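Long-range contacts in 6-phosphogluconate dehydratase (Shewanella oneidensis, PDB 2GP4), which catalyses the dehydration of 6-phosphogluconate to 2-keto-3-deoxy-6-phosphogluconate, a step of the Entner-Doudoroff pathway, and is captured here as the apo enzyme without its iron-sulfur cluster: residues A[183-188]-A[296-301]; A[275-280]-A[412-417]; A[300-305]-A[334-339]; A[492-497]-A[526-531]; A[499-504]-A[546-551]. All blocks are in the same frame, centred on the assembly; numbering follows the deposited sequence.

Contact 1: A[183-188]-A[296-301]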
# COMPACT_ATOMS: atom_id res chain seq x y z
N ILE A 183 -7.34 -9.21 -4.25
CA ILE A 183 -8.67 -8.83 -4.72
C ILE A 183 -9.36 -10.01 -5.42
O ILE A 183 -10.49 -10.35 -5.08
CB ILE A 183 -8.62 -7.61 -5.68
CG1 ILE A 183 -8.17 -6.35 -4.93
CG2 ILE A 183 -9.99 -7.37 -6.33
CD1 ILE A 183 -7.71 -5.21 -5.81
N GLY A 184 -8.66 -10.62 -6.37
CA GLY A 184 -9.19 -11.77 -7.11
C GLY A 184 -9.48 -12.94 -6.19
O GLY A 184 -10.51 -13.60 -6.33
N ALA A 185 -8.58 -13.18 -5.24
CA ALA A 185 -8.74 -14.27 -4.28
C ALA A 185 -9.99 -14.10 -3.42
O ALA A 185 -10.69 -15.07 -3.15
CB ALA A 185 -7.51 -14.37 -3.40
N LEU A 186 -10.28 -12.87 -3.00
CA LEU A 186 -11.46 -12.62 -2.16
C LEU A 186 -12.80 -12.90 -2.87
O LEU A 186 -13.83 -13.05 -2.20
CB LEU A 186 -11.42 -11.22 -1.54
CG LEU A 186 -10.26 -11.01 -0.55
CD1 LEU A 186 -9.98 -9.52 -0.36
CD2 LEU A 186 -10.49 -11.72 0.79
N SER A 187 -12.78 -12.98 -4.20
CA SER A 187 -13.94 -13.47 -4.94
C SER A 187 -14.22 -14.94 -4.62
O SER A 187 -15.35 -15.41 -4.75
CB SER A 187 -13.74 -13.30 -6.45
OG SER A 187 -14.29 -12.07 -6.89
N PHE A 188 -13.17 -15.65 -4.21
CA PHE A 188 -13.27 -17.05 -3.83
C PHE A 188 -12.94 -17.18 -2.35
O PHE A 188 -12.24 -18.09 -1.93
CB PHE A 188 -12.35 -17.90 -4.71
CG PHE A 188 -12.76 -17.92 -6.15
CD1 PHE A 188 -12.50 -16.83 -6.99
CD2 PHE A 188 -13.45 -19.01 -6.67
CE1 PHE A 188 -12.90 -16.84 -8.31
CE2 PHE A 188 -13.85 -19.03 -8.01
CZ PHE A 188 -13.57 -17.94 -8.83
N SER A 296 -10.00 -22.08 7.76
CA SER A 296 -9.60 -20.68 7.73
C SER A 296 -9.71 -20.08 6.32
O SER A 296 -8.70 -19.92 5.63
CB SER A 296 -8.18 -20.52 8.27
OG SER A 296 -8.07 -21.02 9.60
N PRO A 297 -10.94 -19.74 5.89
CA PRO A 297 -11.14 -19.16 4.57
C PRO A 297 -10.54 -17.75 4.46
O PRO A 297 -10.63 -16.97 5.41
CB PRO A 297 -12.67 -19.13 4.42
CG PRO A 297 -13.19 -19.11 5.79
CD PRO A 297 -12.21 -19.87 6.63
N ILE A 298 -9.93 -17.44 3.32
CA ILE A 298 -9.26 -16.15 3.14
C ILE A 298 -10.18 -14.94 3.37
O ILE A 298 -9.73 -13.92 3.89
CB ILE A 298 -8.51 -16.04 1.77
CG1 ILE A 298 -7.58 -14.82 1.76
CG2 ILE A 298 -9.50 -16.01 0.61
CD1 ILE A 298 -6.38 -14.93 0.84
N GLY A 299 -11.45 -15.08 3.00
CA GLY A 299 -12.44 -14.02 3.18
C GLY A 299 -12.78 -13.75 4.63
O GLY A 299 -13.45 -12.76 4.94
N GLU A 300 -12.34 -14.64 5.52
CA GLU A 300 -12.49 -14.47 6.96
C GLU A 300 -11.19 -14.00 7.61
O GLU A 300 -11.22 -13.20 8.55
CB GLU A 300 -12.95 -15.76 7.63
CG GLU A 300 -14.44 -16.02 7.53
CD GLU A 300 -14.88 -17.21 8.36
OE1 GLU A 300 -14.04 -17.76 9.11
OE2 GLU A 300 -16.07 -17.59 8.27
N VAL A 301 -10.06 -14.50 7.10
CA VAL A 301 -8.75 -14.08 7.58
C VAL A 301 -8.58 -12.58 7.29
O VAL A 301 -8.10 -11.82 8.14
CB VAL A 301 -7.61 -14.90 6.95
CG1 VAL A 301 -6.24 -14.38 7.40
CG2 VAL A 301 -7.76 -16.37 7.33

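Contact 2: A[275-280]-A[412-417]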
# COMPACT_ATOMS: atom_id res chain seq x y z
N GLU A 275 13.22 -23.46 0.55
CA GLU A 275 12.65 -24.71 0.06
C GLU A 275 11.72 -25.33 1.09
O GLU A 275 10.63 -25.77 0.75
CB GLU A 275 13.73 -25.70 -0.38
CG GLU A 275 13.19 -26.76 -1.34
CD GLU A 275 14.23 -27.76 -1.83
OE1 GLU A 275 15.30 -27.33 -2.31
OE2 GLU A 275 13.95 -28.98 -1.75
N ALA A 276 12.15 -25.34 2.36
CA ALA A 276 11.34 -25.88 3.45
C ALA A 276 10.04 -25.08 3.68
O ALA A 276 9.00 -25.67 3.95
CB ALA A 276 12.16 -25.96 4.74
N LEU A 277 10.12 -23.76 3.57
CA LEU A 277 8.96 -22.88 3.72
C LEU A 277 7.93 -23.04 2.60
O LEU A 277 6.74 -22.84 2.83
CB LEU A 277 9.38 -21.42 3.85
CG LEU A 277 10.10 -20.98 5.13
CD1 LEU A 277 10.52 -19.53 5.01
CD2 LEU A 277 9.25 -21.20 6.37
N ASN A 278 8.40 -23.39 1.41
CA ASN A 278 7.51 -23.72 0.29
C ASN A 278 6.75 -25.01 0.57
O ASN A 278 5.58 -25.15 0.19
CB ASN A 278 8.28 -23.84 -1.02
CG ASN A 278 8.90 -22.52 -1.48
OD1 ASN A 278 8.41 -21.43 -1.15
ND2 ASN A 278 9.98 -22.61 -2.24
N LYS A 279 7.42 -25.95 1.24
CA LYS A 279 6.82 -27.23 1.57
C LYS A 279 5.78 -27.06 2.68
O LYS A 279 4.71 -27.66 2.63
CB LYS A 279 7.89 -28.24 2.02
CG LYS A 279 9.16 -28.28 1.18
CD LYS A 279 9.00 -29.06 -0.11
CE LYS A 279 10.34 -29.28 -0.80
NZ LYS A 279 11.28 -30.09 0.03
N MSE A 280 6.11 -26.23 3.67
CA MSE A 280 5.21 -25.97 4.79
C MSE A 280 3.95 -25.25 4.33
O MSE A 280 2.85 -25.57 4.78
CB MSE A 280 5.92 -25.17 5.88
CG MSE A 280 5.14 -25.06 7.17
SE MSE A 280 4.94 -26.81 8.01
CE MSE A 280 3.32 -26.48 9.05
N LEU A 412 12.76 -27.70 10.07
CA LEU A 412 12.14 -26.39 10.07
C LEU A 412 11.46 -26.11 11.42
O LEU A 412 10.52 -26.81 11.80
CB LEU A 412 11.14 -26.27 8.92
CG LEU A 412 10.19 -25.06 8.87
CD1 LEU A 412 10.95 -23.75 8.77
CD2 LEU A 412 9.21 -25.22 7.71
N ARG A 413 11.95 -25.09 12.12
CA ARG A 413 11.40 -24.70 13.41
C ARG A 413 11.13 -23.20 13.46
O ARG A 413 11.83 -22.41 12.82
CB ARG A 413 12.37 -25.04 14.55
CG ARG A 413 12.96 -26.44 14.53
CD ARG A 413 13.83 -26.64 15.75
NE ARG A 413 13.03 -26.70 16.97
CZ ARG A 413 12.77 -27.81 17.64
NH1 ARG A 413 13.26 -28.97 17.24
NH2 ARG A 413 12.02 -27.76 18.73
N TRP A 414 10.13 -22.82 14.24
CA TRP A 414 9.89 -21.41 14.54
C TRP A 414 10.41 -21.07 15.94
O TRP A 414 10.12 -21.78 16.91
CB TRP A 414 8.41 -21.05 14.36
CG TRP A 414 8.09 -20.60 12.95
CD1 TRP A 414 8.08 -19.31 12.48
CD2 TRP A 414 7.73 -21.43 11.83
NE1 TRP A 414 7.75 -19.29 11.15
CE2 TRP A 414 7.53 -20.57 10.73
CE3 TRP A 414 7.58 -22.81 11.65
CZ2 TRP A 414 7.17 -21.05 9.45
CZ3 TRP A 414 7.22 -23.29 10.39
CH2 TRP A 414 7.02 -22.41 9.31
N VAL A 415 11.20 -20.01 16.03
CA VAL A 415 11.83 -19.61 17.29
C VAL A 415 11.44 -18.18 17.66
O VAL A 415 10.93 -17.44 16.82
CB VAL A 415 13.39 -19.74 17.23
CG1 VAL A 415 13.80 -21.19 17.05
CG2 VAL A 415 13.96 -18.88 16.12
N ASP A 416 11.68 -17.80 18.91
CA ASP A 416 11.39 -16.45 19.39
C ASP A 416 12.20 -15.41 18.64
O ASP A 416 13.42 -15.55 18.49
CB ASP A 416 11.64 -16.33 20.89
CG ASP A 416 10.42 -16.67 21.73
OD1 ASP A 416 9.47 -17.32 21.22
OD2 ASP A 416 10.42 -16.29 22.92
N GLY A 417 11.52 -14.37 18.17
CA GLY A 417 12.18 -13.24 17.52
C GLY A 417 12.80 -12.28 18.52
O GLY A 417 12.61 -12.43 19.73

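Contact 3: A[300-305]-A[334-339]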
# COMPACT_ATOMS: atom_id res chain seq x y z
N GLU A 300 -12.34 -14.64 5.52
CA GLU A 300 -12.49 -14.47 6.96
C GLU A 300 -11.19 -14.00 7.61
O GLU A 300 -11.22 -13.20 8.55
CB GLU A 300 -12.95 -15.76 7.63
CG GLU A 300 -14.44 -16.02 7.53
CD GLU A 300 -14.88 -17.21 8.36
OE1 GLU A 300 -14.04 -17.76 9.11
OE2 GLU A 300 -16.07 -17.59 8.27
N VAL A 301 -10.06 -14.50 7.10
CA VAL A 301 -8.75 -14.08 7.58
C VAL A 301 -8.58 -12.58 7.29
O VAL A 301 -8.10 -11.82 8.14
CB VAL A 301 -7.61 -14.90 6.95
CG1 VAL A 301 -6.24 -14.38 7.40
CG2 VAL A 301 -7.76 -16.37 7.33
N VAL A 302 -9.00 -12.16 6.10
CA VAL A 302 -9.17 -10.75 5.81
C VAL A 302 -10.46 -10.30 6.50
O VAL A 302 -11.55 -10.77 6.16
CB VAL A 302 -9.21 -10.46 4.28
CG1 VAL A 302 -9.53 -9.00 4.02
CG2 VAL A 302 -7.88 -10.87 3.61
N ASN A 303 -10.30 -9.43 7.49
CA ASN A 303 -11.43 -8.88 8.24
C ASN A 303 -11.07 -7.47 8.70
O ASN A 303 -9.96 -7.00 8.42
CB ASN A 303 -11.80 -9.77 9.44
CG ASN A 303 -10.66 -9.94 10.42
OD1 ASN A 303 -10.19 -8.98 11.03
ND2 ASN A 303 -10.21 -11.18 10.60
N GLU A 304 -11.98 -6.82 9.41
CA GLU A 304 -11.79 -5.44 9.85
C GLU A 304 -10.52 -5.25 10.68
O GLU A 304 -9.77 -4.30 10.46
CB GLU A 304 -13.02 -4.93 10.60
CG GLU A 304 -14.34 -5.00 9.81
CD GLU A 304 -15.19 -6.24 10.13
OE1 GLU A 304 -14.64 -7.35 10.28
OE2 GLU A 304 -16.43 -6.09 10.22
N LYS A 305 -10.28 -6.16 11.62
CA LYS A 305 -9.11 -6.08 12.50
C LYS A 305 -7.81 -6.28 11.74
O LYS A 305 -6.81 -5.59 12.01
CB LYS A 305 -9.20 -7.11 13.62
CG LYS A 305 -10.26 -6.83 14.67
CD LYS A 305 -10.46 -8.04 15.55
CE LYS A 305 -11.74 -7.94 16.35
NZ LYS A 305 -11.59 -7.02 17.52
N ALA A 334 -13.80 -7.49 0.25
CA ALA A 334 -14.20 -8.34 1.38
C ALA A 334 -15.34 -7.74 2.19
O ALA A 334 -15.59 -8.17 3.32
CB ALA A 334 -13.00 -8.61 2.27
N GLY A 335 -16.03 -6.75 1.62
CA GLY A 335 -17.17 -6.11 2.27
C GLY A 335 -16.81 -5.11 3.35
O GLY A 335 -17.68 -4.69 4.13
N ILE A 336 -15.54 -4.71 3.40
CA ILE A 336 -15.04 -3.80 4.42
C ILE A 336 -14.77 -2.42 3.84
O ILE A 336 -14.01 -2.28 2.88
CB ILE A 336 -13.78 -4.38 5.11
CG1 ILE A 336 -14.11 -5.74 5.74
CG2 ILE A 336 -13.26 -3.42 6.18
CD1 ILE A 336 -12.94 -6.70 5.82
N ILE A 337 -15.39 -1.40 4.43
CA ILE A 337 -15.30 -0.04 3.92
C ILE A 337 -14.37 0.82 4.78
O ILE A 337 -14.68 1.10 5.94
CB ILE A 337 -16.69 0.63 3.80
CG1 ILE A 337 -17.68 -0.31 3.08
CG2 ILE A 337 -16.58 2.00 3.11
CD1 ILE A 337 -19.10 0.23 2.92
N VAL A 338 -13.24 1.22 4.20
CA VAL A 338 -12.24 2.07 4.86
C VAL A 338 -12.03 3.36 4.07
O VAL A 338 -11.93 3.33 2.84
CB VAL A 338 -10.87 1.32 4.99
CG1 VAL A 338 -9.78 2.24 5.53
CG2 VAL A 338 -10.99 0.07 5.86
N ASN A 339 -11.98 4.50 4.76
CA ASN A 339 -11.74 5.78 4.08
C ASN A 339 -10.51 6.54 4.60
O ASN A 339 -9.80 6.05 5.48
CB ASN A 339 -13.01 6.66 4.07
CG ASN A 339 -13.52 7.01 5.48
OD1 ASN A 339 -14.72 7.27 5.66
ND2 ASN A 339 -12.62 7.05 6.46

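Contact 4: A[492-497]-A[526-531]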
# COMPACT_ATOMS: atom_id res chain seq x y z
N VAL A 492 2.36 24.58 -7.39
CA VAL A 492 2.35 23.94 -8.71
C VAL A 492 1.21 22.90 -8.79
O VAL A 492 1.22 21.88 -8.08
CB VAL A 492 3.71 23.28 -9.04
CG1 VAL A 492 3.66 22.57 -10.39
CG2 VAL A 492 4.83 24.31 -9.02
N VAL A 493 0.23 23.20 -9.64
CA VAL A 493 -0.94 22.35 -9.83
C VAL A 493 -0.75 21.51 -11.08
O VAL A 493 -0.58 22.04 -12.18
CB VAL A 493 -2.23 23.19 -9.98
CG1 VAL A 493 -3.44 22.31 -10.36
CG2 VAL A 493 -2.51 24.00 -8.70
N VAL A 494 -0.77 20.19 -10.90
CA VAL A 494 -0.64 19.25 -12.00
C VAL A 494 -1.94 18.47 -12.14
O VAL A 494 -2.27 17.62 -11.30
CB VAL A 494 0.54 18.29 -11.78
CG1 VAL A 494 0.78 17.46 -13.04
CG2 VAL A 494 1.81 19.05 -11.39
N LYS A 495 -2.70 18.75 -13.19
CA LYS A 495 -3.99 18.13 -13.37
C LYS A 495 -3.98 17.12 -14.51
O LYS A 495 -2.98 16.99 -15.23
CB LYS A 495 -5.08 19.20 -13.55
CG LYS A 495 -4.84 20.16 -14.70
CD LYS A 495 -6.04 21.05 -14.91
CE LYS A 495 -5.87 21.91 -16.15
NZ LYS A 495 -6.98 22.88 -16.26
N GLY A 496 -5.09 16.39 -14.65
CA GLY A 496 -5.23 15.34 -15.66
C GLY A 496 -4.34 14.14 -15.38
O GLY A 496 -3.86 13.49 -16.30
N GLN A 497 -4.12 13.86 -14.10
CA GLN A 497 -3.19 12.82 -13.69
C GLN A 497 -3.87 11.74 -12.84
O GLN A 497 -3.21 10.86 -12.30
CB GLN A 497 -1.99 13.42 -12.94
CG GLN A 497 -1.20 14.49 -13.69
CD GLN A 497 -0.72 14.06 -15.07
OE1 GLN A 497 -0.15 12.98 -15.25
NE2 GLN A 497 -0.94 14.92 -16.06
N LEU A 526 2.97 21.20 -3.93
CA LEU A 526 2.41 20.46 -5.04
C LEU A 526 0.96 20.13 -4.77
O LEU A 526 0.58 19.81 -3.65
CB LEU A 526 3.15 19.13 -5.24
CG LEU A 526 4.34 19.00 -6.18
CD1 LEU A 526 4.11 19.74 -7.50
CD2 LEU A 526 5.60 19.46 -5.50
N MSE A 527 0.14 20.21 -5.82
CA MSE A 527 -1.22 19.71 -5.77
C MSE A 527 -1.52 18.96 -7.06
O MSE A 527 -1.41 19.52 -8.15
CB MSE A 527 -2.21 20.86 -5.56
CG MSE A 527 -3.61 20.38 -5.17
SE MSE A 527 -4.86 21.86 -5.06
CE MSE A 527 -3.75 23.01 -3.96
N THR A 528 -1.89 17.69 -6.93
CA THR A 528 -2.23 16.89 -8.10
C THR A 528 -3.37 15.92 -7.82
O THR A 528 -3.58 15.49 -6.69
CB THR A 528 -0.98 16.13 -8.67
OG1 THR A 528 -1.32 15.50 -9.91
CG2 THR A 528 -0.45 15.09 -7.68
N ASP A 529 -4.13 15.61 -8.87
CA ASP A 529 -5.15 14.56 -8.80
C ASP A 529 -4.52 13.19 -9.01
O ASP A 529 -5.19 12.16 -8.92
CB ASP A 529 -6.30 14.81 -9.79
CG ASP A 529 -5.82 15.19 -11.18
OD1 ASP A 529 -4.63 14.99 -11.52
OD2 ASP A 529 -6.67 15.69 -11.96
N GLY A 530 -3.21 13.21 -9.27
CA GLY A 530 -2.42 12.00 -9.40
C GLY A 530 -1.57 11.71 -8.19
O GLY A 530 -1.97 11.97 -7.05
N ARG A 531 -0.37 11.17 -8.44
CA ARG A 531 0.52 10.67 -7.40
C ARG A 531 1.97 10.77 -7.86
O ARG A 531 2.23 10.90 -9.06
CB ARG A 531 0.18 9.21 -7.08
CG ARG A 531 0.24 8.27 -8.29
CD ARG A 531 0.14 6.82 -7.90
NE ARG A 531 0.13 5.93 -9.07
CZ ARG A 531 0.22 4.60 -9.01
NH1 ARG A 531 0.33 3.97 -7.84
NH2 ARG A 531 0.21 3.88 -10.13
O HOH W 1 -0.59 10.21 -11.52

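Contact 5: A[499-504]-A[546-551]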
# COMPACT_ATOMS: atom_id res chain seq x y z
N PRO A 499 -6.76 8.55 -11.99
CA PRO A 499 -7.07 7.24 -12.57
C PRO A 499 -7.77 7.33 -13.93
O PRO A 499 -7.34 6.67 -14.88
CB PRO A 499 -8.01 6.63 -11.53
CG PRO A 499 -7.56 7.21 -10.25
CD PRO A 499 -7.15 8.63 -10.57
N LYS A 500 -8.82 8.15 -14.03
CA LYS A 500 -9.62 8.22 -15.26
C LYS A 500 -8.92 8.95 -16.40
O LYS A 500 -9.11 8.62 -17.56
CB LYS A 500 -10.99 8.86 -14.98
CG LYS A 500 -11.93 8.05 -14.09
CD LYS A 500 -13.35 8.62 -14.15
CE LYS A 500 -14.30 7.93 -13.17
NZ LYS A 500 -13.96 8.24 -11.74
N ALA A 501 -8.10 9.95 -16.06
CA ALA A 501 -7.44 10.76 -17.07
C ALA A 501 -6.41 9.98 -17.87
O ALA A 501 -6.50 9.92 -19.10
CB ALA A 501 -6.81 11.98 -16.43
N ASN A 502 -5.44 9.40 -17.18
CA ASN A 502 -4.34 8.68 -17.81
C ASN A 502 -3.87 7.43 -17.04
O ASN A 502 -2.73 7.00 -17.16
CB ASN A 502 -3.16 9.64 -18.06
CG ASN A 502 -2.65 10.30 -16.77
OD1 ASN A 502 -3.17 10.07 -15.67
ND2 ASN A 502 -1.61 11.12 -16.91
N GLY A 503 -4.76 6.85 -16.23
CA GLY A 503 -4.43 5.64 -15.48
C GLY A 503 -3.56 5.89 -14.27
O GLY A 503 -2.99 4.94 -13.71
N MSE A 504 -3.45 7.15 -13.87
CA MSE A 504 -2.69 7.60 -12.70
C MSE A 504 -1.23 7.10 -12.66
O MSE A 504 -0.87 6.29 -11.81
CB MSE A 504 -3.44 7.23 -11.41
CG MSE A 504 -3.13 8.10 -10.20
SE MSE A 504 -3.92 7.35 -8.56
CE MSE A 504 -3.19 5.55 -8.74
N THR A 546 -9.37 14.69 -5.28
CA THR A 546 -10.61 14.11 -5.73
C THR A 546 -11.75 15.07 -5.39
O THR A 546 -11.78 15.63 -4.28
CB THR A 546 -10.82 12.72 -5.08
OG1 THR A 546 -9.69 11.88 -5.37
CG2 THR A 546 -12.09 12.04 -5.59
N PRO A 547 -12.68 15.29 -6.35
CA PRO A 547 -12.72 14.71 -7.71
C PRO A 547 -11.56 15.18 -8.60
O PRO A 547 -11.12 16.32 -8.48
CB PRO A 547 -14.05 15.23 -8.27
CG PRO A 547 -14.86 15.61 -7.08
CD PRO A 547 -13.85 16.15 -6.10
N GLU A 548 -11.06 14.29 -9.45
CA GLU A 548 -10.00 14.63 -10.39
C GLU A 548 -10.49 15.65 -11.43
O GLU A 548 -11.70 15.93 -11.49
CB GLU A 548 -9.38 13.39 -11.05
CG GLU A 548 -10.27 12.58 -11.99
CD GLU A 548 -9.50 11.46 -12.69
OE1 GLU A 548 -9.60 10.29 -12.26
OE2 GLU A 548 -8.77 11.75 -13.67
N ALA A 549 -9.57 16.20 -12.21
CA ALA A 549 -9.89 17.26 -13.17
C ALA A 549 -11.02 16.86 -14.13
O ALA A 549 -12.03 17.55 -14.22
CB ALA A 549 -8.65 17.72 -13.93
N ILE A 550 -10.86 15.72 -14.81
CA ILE A 550 -11.85 15.27 -15.79
C ILE A 550 -13.15 14.72 -15.17
O ILE A 550 -14.11 14.44 -15.89
CB ILE A 550 -11.27 14.26 -16.82
CG1 ILE A 550 -10.91 12.92 -16.16
CG2 ILE A 550 -10.08 14.88 -17.59
CD1 ILE A 550 -10.88 11.77 -17.13
N ASP A 551 -13.17 14.58 -13.84
CA ASP A 551 -14.41 14.25 -13.13
C ASP A 551 -15.15 15.52 -12.68
O ASP A 551 -16.17 15.44 -11.99
CB ASP A 551 -14.13 13.33 -11.94
CG ASP A 551 -14.29 11.85 -12.29
OD1 ASP A 551 -15.23 11.51 -13.04
OD2 ASP A 551 -13.48 11.03 -11.81

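Contact 1: A[183-188]-A[296-301]
Leu-186 and Ile-298 reach across from helix 179-186 and the short helix 298-301 and meet where CD2 of Leu-186 lies over the backbone and CG1 of Ile-298. With CG anti to its carbonyl carbon (chi1 -64°), Leu-186 leans over the backbone of the second helix. There CD2 of Leu-186 rests 3.8 Å from CA of Gly-299, and the same methyl lies 3.9 Å from O of Ile-298. Gly-299 has no side chain to hold that methyl off. Ile-298 reaches back with both of its branches. Its CG1 branch runs anti to the backbone N (chi1 -167°) and brings CD1 of Ile-298 to 4.4 Å from CB of Ala-185, methyl against methyl. The shorter branch ends with CG2 of Ile-298 4.1 Å from O of Ala-185, an oxygen already engaged by the N-H of Phe-188. Met-193 of strand 193-195 touches both Ala-185 and Ile-298. Helix 23-51 supplies polar partners, Tyr-43 OH for Leu-186 O and Arg-40 NH1 for Gly-299 O. The chemistry across the interface is therefore van der Waals packing of methyls on methyls and backbone, with O of Leu-186 and O of Gly-299 bonded to helix 23-51.

Contact 2: A[275-280]-A[412-417]
Ala-276 and Leu-412 mark the nearest backbone approach, where helix segment 275-280 crosses strand segment 412-416 at 90° with the two axes 9.8 Å apart. Leu-412 points its side chain at the helix, CG trans to the backbone N (chi1 170°), and spreads its two methyls along it. CD2 of Leu-412 sits 3.8 Å from CB of Met-280, a selenomethionine, and also packs against O of Ala-276, 3.8 Å away. The other methyl, CD1 of Leu-412, meets CD2 of Leu-277 at 3.9 Å. That leucine methyl serves two partners, since CD2 of Leu-277 also lies 3.7 Å from CZ2 of the Trp-414 indole. Met-280 comes to the same six-membered ring at its edge, near the ring plane, with CG of Met-280 3.9 Å from CH2 of Trp-414. The touching part of Met-280 is thus its CB and CG. The polar side of the indole is turned to another partner: NE1 of Trp-414 donates to O of Pro-262. Trp-414 also touches Gln-403 and Pro-405 of strand 403-408, the other half of the two-stranded antiparallel sheet. On the exposed flank of the helix Lys-279 and Glu-275 form a salt bridge whose hydrogen bond is weak. What joins helix and sheet is a small hydrophobic cluster near the surface, in which the indole offers carbon atoms to the helix and keeps its N-H for a loop carbonyl.

Contact 3: A[300-305]-A[334-339]
Ile-336 pushes its terminal methyl into the bend between helices 298-301 and 304-316, and this is the tight part of the contact. CD1 of Ile-336 lies 3.5 Å from C of Asn-303, and it also sits 3.7 Å from N of Glu-304, so the methyl presses on bare backbone. The CG1 branch that carries it stands anti to the carbonyl carbon of Ile-336 (chi1 -59°). Beside it, CG1 of Val-302 meets CB of Ala-334 at 3.9 Å, two buried methyls head to head. The packing slackens toward Glu-304, which is partly exposed: of its side chain, CG makes the approach, 4.1 Å from CG2 of Ile-336, and the chain then bends at chi2. Asn-303, also partly exposed and with its CB pointing away from 334-339, braces the bend instead. Its ND2 donates to O of Glu-300 at 3.1 Å in a nearly straight bond (163°), lying in the carbonyl plane, while OD1 makes a weak capping bond to N of Lys-305. The facing backbone turns at Gly-335, whose positive phi suits the C-prime place of the Schellman motif ending helix 322-333. Around this meeting of turns, Leu-182 and Leu-186 of helix 179-186 press on Val-302, as does Ile-307 of helix 304-316. Helix 23-51 lies along the contact as well, with Ile-32 against Ile-336, Ile-33 against Glu-304 and Arg-40 against Asn-303.

Contact 4: A[492-497]-A[526-531]
Val-492 to Val-494 pair in parallel with Leu-526 to Thr-528; at the last strand pair the hydroxyl of Thr-528, and beyond it the carboxylate of Asp-529, take over the bonding. N of Met-527 donates to O of Val-492 at 3.0 Å, and N of Val-494 to O of Met-527 at 2.9 Å. The next acceptor, O of Val-494, receives the hydroxyl OG1 of Thr-528 at 2.7 Å. With OG1 set anti to the backbone N (chi1 -172°), that hydroxyl also accepts from N of Gly-530 at 3.0 Å, an ST turn, so it is used both ways. The carboxylate of Asp-529 gathers the N-H groups of the facing turn. OD1 takes N of Gln-497 at 2.9 Å, from above the carboxylate plane, and OD2 takes N of Gly-496 at 3.2 Å on its syn lone pair; OD2 has a further donor in Ala-549 N. The polar atoms of Gln-497 have partners as well: NE2 donates to O of Lys-495, OE1 accepts from Asn-502 ND2, and its O receives a water proton at 2.8 Å. Strands 490-494 and 524-528, parallel neighbours in the eight-stranded mixed sheet with helices 499-502 and 511-519 in the connection between them, form a beta-alpha-beta crossover.

Contact 5: A[499-504]-A[546-551]
Glu-548 faces the first turn of helix 499-502 and offers it both carboxylate oxygens. OE1 of Glu-548 accepts from N of Lys-500 at 2.9 Å (159°), on the syn side and close to the carboxylate plane. OE2 of Glu-548 takes N of Ala-501 at 3.1 Å, a weak and more bent bond. The proline N has no hydrogen to give, yet CD of Pro-499 still packs 3.4 Å from OE1 of Glu-548. CG of Glu-548 lies between its own backbone N and carbonyl carbon (chi1 67°), and from there the chain runs out extended to the helix. A carboxylate gripped by N-H groups at a helix start is probably favoured in its charged form. The chain then passes through Ala-549 on to Ile-550. The setting is the C-terminal side of parallel strands in the mixed sheet: helix 499-502 follows strand 490-494, and the loop 546-551 follows strand 541-546. Ile-550 lays its terminal methyl on the helix backbone, CD1 of Ile-550 being 3.5 Å from C of Lys-500 and 3.6 Å from CB of Lys-500. It also reaches the methyl of Ala-501. Asp-551, at the solvent end, closes a salt bridge in which its OD2 stands 2.8 Å from NZ of Lys-500 and uses the syn lone pair. The lysine chain crosses the aspartate at about a right angle, bending at chi4, and its NZ has a second acceptor in O of Leu-611.

How the contacts relate
From the N terminus, contact 1 opens at 183-188, and contact 2 opens at 275-280 before contact 1 closes at 296-301, joining helix 179-186 to helix 298-301; the two therefore cross. Contact 3 starts where contact 1 ends, sharing Glu-300 and Val-301, and closes at 334-339 well within the span of contact 2. Contacts 1 and 3 touch through Leu-186 and Ala-334, while contact 2 ties helix 272-287 to the two-stranded sheet. Contacts 4 and 5 follow in the C-terminal family region, their segments alternating along the chain; contact 4 pairs two strands of the mixed sheet and contact 5 ties the loops that follow its strands. A probable hydrogen bond from Arg-531 NE to Met-504 O links them.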